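PDB 3IXL: arylmalonate decarboxylase, which catalyses the decarboxylation of 2-aryl-2-methylmalonates to 2-arylpropionates, releasing carbon dioxide. Local coordinates for residues Gly10-Pro15 and Glu53-His58; Ala68-Met73 and Val91-Ala96; Pro29-Ile34 and Gly225-Arg230; Leu77-Gly82 and Asp128-Arg133; Gly18-Asp23 and Ala214-Ala219. The protein carries 2 engineered substitutions. All coordinates share one frame; numbering follows the deposited sequence.

Interaction 1 starts at 10-15, the end of the first strand and the turn after it, and closes a loop at 53-58, on helix 55-64. Interaction 5 runs from 18-23 to helix 211-222, nearly the whole chain. Interaction 3 runs from 29-34 to the loop 225-230. These three cross one another. Interactions 2 (68-73 with 91-96) and 4 (77-82 with 128-133) follow interaction 1, cross each other and lie within the spans of 3 and 5. Interactions 1 and 2 pack helices on the first sheet. Interactions 3 and 5 bring the late helix 211-222 and the loop after it back to the first half. Interaction 4 joins helix 75-79 to helix 128-140 of the second.

Interaction 1. Residues Gly10-Pro15 and Glu53-His58; sequences GMIVPP and ESVVDH. With PAC (2-phenylacetic acid), chain C.
I12 and H58 bring the two backbones closest, with the CA atom of I12 6.6 Å from the CA atom of H58, where strand 8-13 passes helix 55-64. I12 makes the contact from the strand side, with its CB directed at the helix. Its CG1 branch lies beside the backbone N (chi1 -57°) and runs on nearly straight to CD1. This carries CD1 to 3.5 Å from the carbonyl O of V55, while the same CD1 lies 3.9 Å from CG1 of V55. The side chains of I12 and V55 cross at about a right angle. Both I12 branches also touch CB of H58. CG1 of I12 is 3.9 Å from CB of H58, and CG2 of I12 is 4.0 Å from that CB. The imidazole then leads away from the strand, and its ND1 is hydrogen-bonded to S36 OG. H58 N bonds back to S54 O.

Just past the strand, P14 meets the bound 2-phenylacetic acid. Its CG sits over one face of the phenyl ring, 3.4 Å from C5' of the ligand. The ligand's hydrogen bonds come from other residues, among them Y126, S76, T75 and G189.

Strand 8-13 lies between strands 33-37 and 67-72 of a parallel sheet. Helix 55-64 belongs to the beta-alpha-beta crossover that joins those two flanking strands, so it passes over I12. V70 and L72 of strand 67-72 and M93 of helix 83-97 also pack on I12, as does L38.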
# COMPACT_ATOMS: atom_id res chain seq x y z
N GLY A 10 7.01 -8.09 -10.02
CA GLY A 10 8.15 -7.44 -9.41
C GLY A 10 7.74 -6.33 -8.46
O GLY A 10 6.80 -5.57 -8.75
N MET A 11 8.46 -6.23 -7.34
CA MET A 11 8.14 -5.25 -6.29
C MET A 11 9.36 -4.49 -5.84
O MET A 11 10.37 -5.09 -5.50
CB MET A 11 7.48 -5.96 -5.11
CG MET A 11 6.11 -6.48 -5.50
SD MET A 11 5.23 -7.27 -4.15
CE MET A 11 3.55 -7.19 -4.81
N ILE A 12 9.27 -3.16 -5.85
CA ILE A 12 10.30 -2.30 -5.30
C ILE A 12 9.90 -2.00 -3.86
O ILE A 12 8.81 -1.47 -3.62
CB ILE A 12 10.44 -0.99 -6.11
CG1 ILE A 12 10.72 -1.29 -7.59
CG2 ILE A 12 11.55 -0.12 -5.52
CD1 ILE A 12 10.57 -0.07 -8.48
N VAL A 13 10.75 -2.38 -2.90
CA VAL A 13 10.39 -2.32 -1.48
C VAL A 13 11.34 -1.41 -0.69
O VAL A 13 12.50 -1.28 -1.07
CB VAL A 13 10.34 -3.74 -0.85
CG1 VAL A 13 9.31 -4.62 -1.56
CG2 VAL A 13 11.72 -4.42 -0.87
N PRO A 14 10.86 -0.74 0.37
CA PRO A 14 11.76 0.10 1.16
C PRO A 14 13.03 -0.52 1.79
O PRO A 14 14.10 0.10 1.69
CB PRO A 14 10.83 0.73 2.22
CG PRO A 14 9.48 0.73 1.53
CD PRO A 14 9.45 -0.59 0.79
N PRO A 15 12.95 -1.70 2.44
CA PRO A 15 14.16 -2.16 3.15
C PRO A 15 15.31 -2.54 2.21
O PRO A 15 15.06 -3.01 1.10
CB PRO A 15 13.68 -3.38 3.93
CG PRO A 15 12.17 -3.26 3.96
CD PRO A 15 11.84 -2.66 2.63
N GLU A 53 15.07 8.75 -6.12
CA GLU A 53 15.68 8.83 -7.44
C GLU A 53 16.11 7.48 -7.98
O GLU A 53 16.35 7.35 -9.19
CB GLU A 53 16.88 9.77 -7.40
CG GLU A 53 16.49 11.20 -7.05
CD GLU A 53 17.67 12.07 -6.68
OE1 GLU A 53 17.77 13.17 -7.24
OE2 GLU A 53 18.50 11.66 -5.84
N SER A 54 16.22 6.48 -7.11
CA SER A 54 16.65 5.15 -7.51
C SER A 54 15.51 4.24 -7.96
O SER A 54 15.77 3.15 -8.45
CB SER A 54 17.43 4.47 -6.38
OG SER A 54 16.58 4.14 -5.29
N VAL A 55 14.28 4.68 -7.79
CA VAL A 55 13.12 3.86 -8.12
C VAL A 55 13.17 3.35 -9.56
O VAL A 55 12.98 2.16 -9.81
CB VAL A 55 11.80 4.58 -7.80
CG1 VAL A 55 10.61 3.84 -8.43
CG2 VAL A 55 11.63 4.69 -6.29
N VAL A 56 13.46 4.24 -10.50
CA VAL A 56 13.50 3.85 -11.91
C VAL A 56 14.54 2.75 -12.19
O VAL A 56 14.28 1.81 -12.94
CB VAL A 56 13.72 5.09 -12.82
CG1 VAL A 56 14.11 4.68 -14.23
CG2 VAL A 56 12.45 5.93 -12.84
N ASP A 57 15.70 2.85 -11.55
CA ASP A 57 16.75 1.85 -11.73
C ASP A 57 16.33 0.50 -11.17
O ASP A 57 16.64 -0.54 -11.75
CB ASP A 57 18.06 2.31 -11.10
CG ASP A 57 18.65 3.52 -11.80
OD1 ASP A 57 18.59 3.60 -13.05
OD2 ASP A 57 19.16 4.41 -11.10
N HIS A 58 15.60 0.50 -10.05
CA HIS A 58 15.09 -0.74 -9.49
C HIS A 58 14.02 -1.36 -10.39
O HIS A 58 13.97 -2.57 -10.56
CB HIS A 58 14.56 -0.53 -8.07
CG HIS A 58 15.64 -0.42 -7.04
ND1 HIS A 58 16.21 -1.52 -6.44
CD2 HIS A 58 16.28 0.66 -6.53
CE1 HIS A 58 17.14 -1.13 -5.59
NE2 HIS A 58 17.20 0.19 -5.63
C1 PAC C . 4.52 3.17 3.46
C2 PAC C . 5.85 2.90 4.15
C1' PAC C . 6.45 1.51 4.15
C2' PAC C . 7.28 1.22 5.24
C3' PAC C . 7.90 -0.02 5.35
C4' PAC C . 7.70 -0.98 4.36
C5' PAC C . 6.87 -0.70 3.27
C6' PAC C . 6.25 0.55 3.15
O1 PAC C . 3.83 2.26 2.92
O2 PAC C . 4.14 4.38 3.48

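Interaction 2. Residues Ala68-Met73 and Val91-Ala96; sequences AVVSLM and VAMREA
M93 reaches from its helix to V70 and L72 on the strand, and the contact is carried by its terminal methyl. CE of M93 lies 3.7 Å from CG1 of V70 and 4.3 Å from CB of L72. The side chain of M93 leaves the helix with CG beside its backbone N, runs on extended, and turns about the CG-SD bond (chi3 67°). The bend turns CE onto the strand. V70 answers with the branch that stands anti to its backbone N (chi1 172°). The CB atoms of V70 and L72 both face the helix, while that of S71 between them points away. The backbones stay well apart, with the CA of V70 8.2 Å from the CA of M93.

One polar group of the strand also meets the methyl. The backbone N of L72 is 4.1 Å from CE of M93, a plain van der Waals approach.

Backbone hydrogen bonds hold the helix itself. E95 N bonds to V91 O at 2.9 Å and A96 N to A92 O at 3.0 Å. M93 O also accepts a bond from T97 OG1.

M73, just after the strand, touches the bound 2-phenylacetic acid. Helix 83-97 connects strand 67-72 to the adjacent parallel strand 101-103, as in a beta-alpha-beta unit. M93 also packs on C101 of that strand and on V55 of helix 55-64, which lies alongside.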
# COMPACT_ATOMS: atom_id res chain seq x y z
N ALA A 68 6.75 -9.32 -15.12
CA ALA A 68 5.66 -8.96 -16.04
C ALA A 68 5.03 -7.62 -15.68
O ALA A 68 4.43 -6.96 -16.53
CB ALA A 68 4.60 -10.05 -16.05
N VAL A 69 5.14 -7.25 -14.40
CA VAL A 69 4.63 -5.97 -13.90
C VAL A 69 5.56 -5.52 -12.78
O VAL A 69 6.23 -6.36 -12.15
CB VAL A 69 3.19 -6.08 -13.34
CG1 VAL A 69 2.22 -6.62 -14.39
CG2 VAL A 69 3.17 -6.95 -12.15
N VAL A 70 5.63 -4.21 -12.54
CA VAL A 70 6.42 -3.68 -11.44
C VAL A 70 5.55 -2.78 -10.59
O VAL A 70 4.84 -1.92 -11.12
CB VAL A 70 7.63 -2.89 -11.96
CG1 VAL A 70 8.34 -2.19 -10.80
CG2 VAL A 70 8.61 -3.84 -12.70
N SER A 71 5.59 -2.99 -9.27
CA SER A 71 4.92 -2.10 -8.33
C SER A 71 5.90 -1.50 -7.35
O SER A 71 6.71 -2.21 -6.76
CB SER A 71 3.84 -2.84 -7.54
OG SER A 71 3.29 -1.96 -6.57
N LEU A 72 5.82 -0.18 -7.17
CA LEU A 72 6.53 0.47 -6.09
C LEU A 72 5.70 0.26 -4.82
O LEU A 72 4.66 0.90 -4.63
CB LEU A 72 6.72 1.97 -6.37
CG LEU A 72 7.32 2.79 -5.23
CD1 LEU A 72 8.68 2.26 -4.80
CD2 LEU A 72 7.46 4.26 -5.61
N MET A 73 6.17 -0.66 -3.97
CA MET A 73 5.42 -1.09 -2.80
C MET A 73 5.71 -0.24 -1.56
O MET A 73 6.15 -0.73 -0.52
CB MET A 73 5.67 -2.58 -2.54
CG MET A 73 5.05 -3.47 -3.61
SD MET A 73 3.25 -3.60 -3.51
CE MET A 73 3.14 -4.71 -2.09
N VAL A 91 4.67 6.76 -14.82
CA VAL A 91 4.99 6.90 -16.24
C VAL A 91 6.48 6.73 -16.48
O VAL A 91 6.87 6.07 -17.45
CB VAL A 91 4.49 8.26 -16.80
CG1 VAL A 91 5.09 8.54 -18.18
CG2 VAL A 91 2.98 8.27 -16.86
N ALA A 92 7.32 7.30 -15.61
CA ALA A 92 8.77 7.16 -15.73
C ALA A 92 9.19 5.70 -15.61
O ALA A 92 10.05 5.24 -16.36
CB ALA A 92 9.49 8.01 -14.71
N MET A 93 8.60 4.98 -14.66
CA MET A 93 8.86 3.54 -14.51
C MET A 93 8.47 2.79 -15.77
O MET A 93 9.21 1.93 -16.24
CB MET A 93 8.10 2.98 -13.30
CG MET A 93 8.58 3.51 -11.96
SD MET A 93 7.40 3.19 -10.62
CE MET A 93 7.49 1.42 -10.52
N ARG A 94 7.30 3.11 -16.31
CA ARG A 94 6.82 2.43 -17.51
C ARG A 94 7.73 2.70 -18.71
O ARG A 94 8.07 1.78 -19.46
CB ARG A 94 5.37 2.81 -17.81
CG ARG A 94 4.81 2.06 -18.99
CD ARG A 94 3.43 1.50 -18.75
NE ARG A 94 2.36 2.44 -19.02
CZ ARG A 94 1.41 2.28 -19.95
NH1 ARG A 94 1.37 1.21 -20.73
NH2 ARG A 94 0.49 3.22 -20.10
N GLU A 95 8.14 3.95 -18.88
CA GLU A 95 9.02 4.30 -20.01
C GLU A 95 10.40 3.67 -19.88
O GLU A 95 11.05 3.39 -20.89
CB GLU A 95 9.09 5.83 -20.20
CG GLU A 95 7.76 6.43 -20.69
CD GLU A 95 7.83 7.92 -21.06
OE1 GLU A 95 8.95 8.44 -21.26
OE2 GLU A 95 6.76 8.56 -21.16
N ALA A 96 10.83 3.40 -18.65
CA ALA A 96 12.11 2.76 -18.38
C ALA A 96 12.09 1.25 -18.63
O ALA A 96 13.13 0.66 -18.88
CB ALA A 96 12.56 3.03 -16.96

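Interaction 3. Residues Pro29-Ile34 and Gly225-Arg230; sequences PDLPFI and GGAKAR
R230 holds its guanidinium flat against P29. CG of P29 sits over the centre of one face, 3.5 Å above the plane, and is 3.6 Å from CZ of R230. At the guanidinium edge, in its plane, lies a water. It accepts a hydrogen bond from NH2 of R230 (2.7 Å) and donates one to OD2 of D30 (2.7 Å). OD2 of D30 is itself 4.4 Å from NH2 of R230, near the same edge. That is too far for a salt bridge, so the water carries the link between the opposite charges.

The arginine chain bends early (chi2 -75°), which folds it around the proline. CG of R230 also rests 3.8 Å from CD of P29. A small apolar contact lies further along, where CD1 of L31 meets CB of A227 at 4.0 Å.

The centre of this surface contact is about 17 Å from the centre of the chain. It joins the loop leading into edge strand 33-37 to the loop that follows helix 211-222. V220 of that helix touches both L31 and A227. R230 is also tied by a backbone hydrogen bond to L27, at the end of helix 23-27.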
# COMPACT_ATOMS: atom_id res chain seq x y z
N PRO A 29 -0.38 -17.61 -2.43
CA PRO A 29 0.70 -18.57 -2.21
C PRO A 29 1.23 -19.21 -3.48
O PRO A 29 2.37 -19.67 -3.50
CB PRO A 29 0.06 -19.65 -1.33
CG PRO A 29 -1.39 -19.45 -1.44
CD PRO A 29 -1.63 -18.01 -1.74
N ASP A 30 0.42 -19.24 -4.54
CA ASP A 30 0.84 -19.88 -5.78
C ASP A 30 1.31 -18.92 -6.88
O ASP A 30 1.49 -19.31 -8.03
CB ASP A 30 -0.23 -20.86 -6.26
CG ASP A 30 -0.47 -21.99 -5.25
OD1 ASP A 30 0.43 -22.29 -4.43
OD2 ASP A 30 -1.57 -22.57 -5.29
N LEU A 31 1.52 -17.66 -6.51
CA LEU A 31 2.07 -16.67 -7.43
C LEU A 31 3.52 -16.33 -7.08
O LEU A 31 3.85 -16.23 -5.90
CB LEU A 31 1.23 -15.39 -7.44
CG LEU A 31 -0.21 -15.49 -7.94
CD1 LEU A 31 -0.76 -14.08 -8.08
CD2 LEU A 31 -0.33 -16.24 -9.26
N PRO A 32 4.39 -16.20 -8.10
CA PRO A 32 5.78 -15.79 -7.87
C PRO A 32 5.95 -14.27 -7.78
O PRO A 32 5.49 -13.52 -8.66
CB PRO A 32 6.51 -16.34 -9.10
CG PRO A 32 5.47 -16.28 -10.19
CD PRO A 32 4.13 -16.48 -9.52
N PHE A 33 6.62 -13.84 -6.74
CA PHE A 33 6.97 -12.43 -6.56
C PHE A 33 8.47 -12.30 -6.43
O PHE A 33 9.11 -13.14 -5.80
CB PHE A 33 6.31 -11.87 -5.29
CG PHE A 33 4.81 -11.89 -5.34
CD1 PHE A 33 4.10 -12.95 -4.79
CD2 PHE A 33 4.10 -10.85 -5.94
CE1 PHE A 33 2.71 -12.99 -4.84
CE2 PHE A 33 2.71 -10.88 -5.99
CZ PHE A 33 2.01 -11.95 -5.45
N ILE A 34 9.03 -11.25 -7.03
CA ILE A 34 10.44 -10.93 -6.86
C ILE A 34 10.54 -9.49 -6.41
O ILE A 34 9.62 -8.69 -6.69
CB ILE A 34 11.28 -11.17 -8.14
CG1 ILE A 34 10.74 -10.37 -9.33
CG2 ILE A 34 11.35 -12.68 -8.45
CD1 ILE A 34 11.63 -10.40 -10.58
N GLY A 225 -4.28 -11.69 -15.07
CA GLY A 225 -4.67 -13.10 -15.11
C GLY A 225 -5.93 -13.38 -14.32
O GLY A 225 -6.50 -14.47 -14.41
N GLY A 226 -6.37 -12.39 -13.54
CA GLY A 226 -7.57 -12.52 -12.71
C GLY A 226 -7.40 -13.48 -11.55
O GLY A 226 -8.39 -14.05 -11.07
N ALA A 227 -6.16 -13.67 -11.10
CA ALA A 227 -5.86 -14.55 -9.97
C ALA A 227 -6.55 -14.05 -8.71
O ALA A 227 -6.64 -12.84 -8.49
CB ALA A 227 -4.36 -14.66 -9.75
N LYS A 228 -7.06 -14.98 -7.91
CA LYS A 228 -7.81 -14.62 -6.70
C LYS A 228 -7.04 -15.01 -5.45
O LYS A 228 -6.33 -16.01 -5.44
CB LYS A 228 -9.21 -15.24 -6.71
CG LYS A 228 -10.11 -14.80 -7.87
CD LYS A 228 -10.27 -13.27 -7.97
CE LYS A 228 -11.03 -12.88 -9.24
NZ LYS A 228 -10.73 -11.51 -9.72
N ALA A 229 -7.17 -14.20 -4.41
CA ALA A 229 -6.48 -14.47 -3.16
C ALA A 229 -7.19 -15.57 -2.37
O ALA A 229 -8.39 -15.83 -2.57
CB ALA A 229 -6.39 -13.21 -2.32
N ARG A 230 -6.45 -16.18 -1.46
CA ARG A 230 -7.05 -17.06 -0.47
C ARG A 230 -8.08 -16.25 0.33
O ARG A 230 -7.92 -15.03 0.46
CB ARG A 230 -5.97 -17.65 0.44
CG ARG A 230 -5.05 -18.64 -0.27
CD ARG A 230 -5.74 -20.00 -0.50
NE ARG A 230 -4.84 -20.96 -1.15
CZ ARG A 230 -4.01 -21.78 -0.51
NH1 ARG A 230 -3.94 -21.77 0.82
NH2 ARG A 230 -3.24 -22.61 -1.19
O HOH W 1 -3.80 -23.08 -3.84

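Interaction 4. Residues Leu77-Gly82 and Asp128-Arg133; sequences LSFYRG and DDVNER
F79 and V130 form the tight, buried part of the contact. The side chains cross at about a right angle, with CZ of F79 3.8 Å from CG1 of V130. CE1 of F79 lies 3.5 Å from the carbonyl O of V130.

R133 marks the more open rim. Its NH1 donates to Y80 O at 2.9 Å with an N-H...O angle of 151°, the donor tilted out of the carbonyl plane. The same NH1 lies at the edge of the Y80 ring, 3.6 Å from CD2 of Y80. NE of R133 forms a salt bridge to OD1 of D129 at 3.1 Å, met from above the carboxylate plane. A weaker bond joins NH2 of R133 to OD2 of D129. Two neighbours thus fix the guanidinium. A water bridges the backbones, donating to both F79 O and R133 O.

Y80 OH is hydrogen-bonded to D49. The F79 side chain comes about 5 Å from the bound 2-phenylacetic acid. Helix 75-79 begins with pocket residues T75 and S76, and helix 128-140 belongs to the second sheet's half. A ligand site set between two alpha/beta halves is characteristic of the Asp/Glu racemase clan.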
# COMPACT_ATOMS: atom_id res chain seq x y z
N LEU A 77 6.18 6.87 -0.08
CA LEU A 77 7.16 7.23 -1.10
C LEU A 77 6.45 7.69 -2.37
O LEU A 77 6.97 8.53 -3.11
CB LEU A 77 8.05 6.03 -1.40
CG LEU A 77 9.41 6.09 -2.06
CD1 LEU A 77 10.26 7.23 -1.54
CD2 LEU A 77 10.06 4.78 -1.70
N SER A 78 5.26 7.13 -2.61
CA SER A 78 4.49 7.47 -3.81
C SER A 78 3.46 8.60 -3.64
O SER A 78 3.08 9.20 -4.64
CB SER A 78 3.88 6.22 -4.46
OG SER A 78 3.08 5.46 -3.56
N PHE A 79 3.06 8.92 -2.41
CA PHE A 79 2.11 10.04 -2.20
C PHE A 79 2.70 11.33 -1.64
O PHE A 79 2.01 12.36 -1.65
CB PHE A 79 0.83 9.62 -1.43
CG PHE A 79 1.02 9.34 0.06
CD1 PHE A 79 1.45 10.34 0.95
CD2 PHE A 79 0.71 8.09 0.58
CE1 PHE A 79 1.61 10.08 2.31
CE2 PHE A 79 0.85 7.81 1.94
CZ PHE A 79 1.30 8.80 2.81
N TYR A 80 3.95 11.31 -1.15
CA TYR A 80 4.43 12.45 -0.36
C TYR A 80 4.56 13.76 -1.11
O TYR A 80 4.65 14.82 -0.49
CB TYR A 80 5.72 12.14 0.41
CG TYR A 80 7.04 12.21 -0.36
CD1 TYR A 80 7.37 11.25 -1.32
CD2 TYR A 80 7.99 13.19 -0.04
CE1 TYR A 80 8.60 11.29 -1.97
CE2 TYR A 80 9.23 13.22 -0.68
CZ TYR A 80 9.53 12.28 -1.65
OH TYR A 80 10.76 12.29 -2.27
N ARG A 81 4.60 13.68 -2.44
CA ARG A 81 4.74 14.87 -3.28
C ARG A 81 3.43 15.22 -3.97
O ARG A 81 3.40 16.16 -4.77
CB ARG A 81 5.85 14.65 -4.30
CG ARG A 81 7.24 14.73 -3.68
CD ARG A 81 8.31 14.39 -4.70
NE ARG A 81 9.65 14.71 -4.21
CZ ARG A 81 10.78 14.30 -4.78
NH1 ARG A 81 10.74 13.51 -5.86
NH2 ARG A 81 11.94 14.65 -4.26
N GLY A 82 2.37 14.49 -3.68
CA GLY A 82 1.06 14.76 -4.28
C GLY A 82 0.72 13.81 -5.41
O GLY A 82 1.54 12.97 -5.81
N ASP A 128 2.85 13.11 11.66
CA ASP A 128 1.81 13.97 11.09
C ASP A 128 2.14 14.69 9.79
O ASP A 128 1.23 14.96 9.01
CB ASP A 128 1.26 14.94 12.13
CG ASP A 128 0.26 14.28 13.07
OD1 ASP A 128 -0.24 13.17 12.75
OD2 ASP A 128 -0.03 14.87 14.13
N ASP A 129 3.41 14.98 9.52
CA ASP A 129 3.75 15.56 8.22
C ASP A 129 3.32 14.59 7.12
O ASP A 129 2.76 15.00 6.11
CB ASP A 129 5.24 15.89 8.09
CG ASP A 129 5.59 16.57 6.76
OD1 ASP A 129 4.73 17.25 6.17
OD2 ASP A 129 6.75 16.43 6.34
N VAL A 130 3.60 13.31 7.34
CA VAL A 130 3.22 12.28 6.37
C VAL A 130 1.69 12.11 6.34
O VAL A 130 1.11 11.98 5.26
CB VAL A 130 3.96 10.96 6.65
CG1 VAL A 130 3.54 9.88 5.66
CG2 VAL A 130 5.48 11.17 6.56
N ASN A 131 1.03 12.16 7.50
CA ASN A 131 -0.43 12.09 7.54
C ASN A 131 -1.12 13.23 6.79
O ASN A 131 -2.12 13.01 6.11
CB ASN A 131 -0.94 12.01 8.98
CG ASN A 131 -0.51 10.74 9.66
OD1 ASN A 131 -0.48 9.68 9.03
ND2 ASN A 131 -0.17 10.82 10.95
N GLU A 132 -0.57 14.43 6.91
CA GLU A 132 -1.09 15.60 6.20
C GLU A 132 -0.95 15.40 4.69
O GLU A 132 -1.86 15.72 3.94
CB GLU A 132 -0.37 16.87 6.63
CG GLU A 132 -0.72 17.33 8.03
CD GLU A 132 0.00 18.61 8.44
OE1 GLU A 132 -0.21 19.06 9.59
OE2 GLU A 132 0.77 19.18 7.63
N ARG A 133 0.20 14.87 4.27
CA ARG A 133 0.43 14.61 2.85
C ARG A 133 -0.50 13.54 2.31
O ARG A 133 -0.99 13.64 1.18
CB ARG A 133 1.90 14.24 2.61
CG ARG A 133 2.87 15.40 2.86
CD ARG A 133 4.30 14.91 2.98
NE ARG A 133 5.24 15.93 3.45
CZ ARG A 133 6.21 16.46 2.73
NH1 ARG A 133 6.40 16.11 1.46
NH2 ARG A 133 7.01 17.36 3.29
O HOH W 2 0.52 14.65 -0.88

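Interaction 5. Residues Gly18-Asp23 and Ala214-Ala219; sequences GLVPAD and AGFWDA
F216 packs against P21 and D23 in an apolar contact between a loop and a helix. The contact's centre is about 8 Å from that of the chain. The loop follows strand 8-13, and helix 211-222 carries the phenylalanine. The ring leaves the helix with CG beside its backbone N (chi1 -80°), which turns it into the bend of the loop.

P21 comes at the ring's edge, with its CB in the ring plane and 3.8 Å from CE1 of F216. The carbonyl O of P21 is 3.5 Å from CZ of F216. V20 reaches the same rim, its CG1 4.4 Å from CZ of F216. The carbonyl carbon of D23 stands over one ring face, offset toward the rim, and its CB is 4.0 Å from CE1 of F216.

The fold has two parallel alpha/beta halves, each with a four-stranded sheet. Helix 211-222 follows strand 208-210 of the second but packs back on the first, on I9, M11 and T102, where the loop meets it. The P21 side chain is about 7 Å from the bound 2-phenylacetic acid.

F33 meets F216 edge-to-face, and M11 and M73 pack on it. OD2 of D23 makes a weak hydrogen bond to S212 OG.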
# COMPACT_ATOMS: atom_id res chain seq x y z
N GLY A 18 15.55 -6.04 0.42
CA GLY A 18 14.79 -6.31 -0.80
C GLY A 18 13.96 -7.58 -0.75
O GLY A 18 13.93 -8.35 -1.71
N LEU A 19 13.31 -7.80 0.39
CA LEU A 19 12.50 -8.99 0.59
C LEU A 19 11.11 -8.79 0.01
O LEU A 19 10.60 -7.67 -0.03
CB LEU A 19 12.38 -9.32 2.09
CG LEU A 19 13.63 -9.13 2.95
CD1 LEU A 19 13.30 -9.35 4.43
CD2 LEU A 19 14.76 -10.05 2.49
N VAL A 20 10.52 -9.88 -0.47
CA VAL A 20 9.12 -9.86 -0.85
C VAL A 20 8.33 -9.63 0.45
O VAL A 20 8.55 -10.34 1.44
CB VAL A 20 8.69 -11.19 -1.52
CG1 VAL A 20 7.20 -11.17 -1.84
CG2 VAL A 20 9.50 -11.44 -2.79
N PRO A 21 7.44 -8.63 0.45
CA PRO A 21 6.66 -8.43 1.67
C PRO A 21 5.91 -9.71 2.07
O PRO A 21 5.43 -10.45 1.20
CB PRO A 21 5.70 -7.29 1.30
CG PRO A 21 6.39 -6.56 0.18
CD PRO A 21 7.13 -7.64 -0.59
N ALA A 22 5.85 -9.97 3.37
CA ALA A 22 5.37 -11.25 3.90
C ALA A 22 3.93 -11.59 3.52
O ALA A 22 3.54 -12.76 3.50
CB ALA A 22 5.54 -11.29 5.41
N ASP A 23 3.12 -10.58 3.21
CA ASP A 23 1.73 -10.83 2.89
C ASP A 23 1.52 -11.67 1.63
O ASP A 23 0.50 -12.34 1.49
CB ASP A 23 0.96 -9.52 2.76
CG ASP A 23 0.78 -8.81 4.10
OD1 ASP A 23 1.15 -9.36 5.17
OD2 ASP A 23 0.28 -7.67 4.06
N ALA A 214 -3.41 -4.28 -0.30
CA ALA A 214 -3.90 -3.59 -1.51
C ALA A 214 -2.81 -3.56 -2.59
O ALA A 214 -3.12 -3.72 -3.76
CB ALA A 214 -4.36 -2.17 -1.19
N GLY A 215 -1.55 -3.37 -2.18
CA GLY A 215 -0.44 -3.40 -3.14
C GLY A 215 -0.39 -4.72 -3.89
O GLY A 215 -0.20 -4.74 -5.11
N PHE A 216 -0.54 -5.82 -3.16
CA PHE A 216 -0.58 -7.14 -3.80
C PHE A 216 -1.78 -7.29 -4.73
O PHE A 216 -1.63 -7.73 -5.85
CB PHE A 216 -0.57 -8.26 -2.75
CG PHE A 216 0.80 -8.54 -2.21
CD1 PHE A 216 1.25 -7.90 -1.07
CD2 PHE A 216 1.65 -9.41 -2.88
CE1 PHE A 216 2.54 -8.13 -0.59
CE2 PHE A 216 2.94 -9.66 -2.41
CZ PHE A 216 3.39 -9.02 -1.27
N TRP A 217 -2.95 -6.91 -4.23
CA TRP A 217 -4.18 -7.02 -5.01
C TRP A 217 -4.04 -6.25 -6.32
O TRP A 217 -4.41 -6.73 -7.40
CB TRP A 217 -5.33 -6.44 -4.16
CG TRP A 217 -6.62 -6.29 -4.90
CD1 TRP A 217 -7.57 -7.25 -5.10
CD2 TRP A 217 -7.13 -5.09 -5.49
NE1 TRP A 217 -8.63 -6.73 -5.81
CE2 TRP A 217 -8.38 -5.40 -6.06
CE3 TRP A 217 -6.64 -3.79 -5.61
CZ2 TRP A 217 -9.15 -4.45 -6.75
CZ3 TRP A 217 -7.40 -2.84 -6.29
CH2 TRP A 217 -8.64 -3.18 -6.84
N ASP A 218 -3.48 -5.05 -6.24
CA ASP A 218 -3.35 -4.16 -7.37
C ASP A 218 -2.30 -4.64 -8.37
O ASP A 218 -2.50 -4.52 -9.58
CB ASP A 218 -3.00 -2.77 -6.84
CG ASP A 218 -2.73 -1.76 -7.93
OD1 ASP A 218 -1.54 -1.35 -8.06
OD2 ASP A 218 -3.69 -1.36 -8.61
N ALA A 219 -1.20 -5.19 -7.86
CA ALA A 219 -0.17 -5.76 -8.74
C ALA A 219 -0.71 -6.98 -9.49
O ALA A 219 -0.46 -7.15 -10.68
CB ALA A 219 1.06 -6.14 -7.93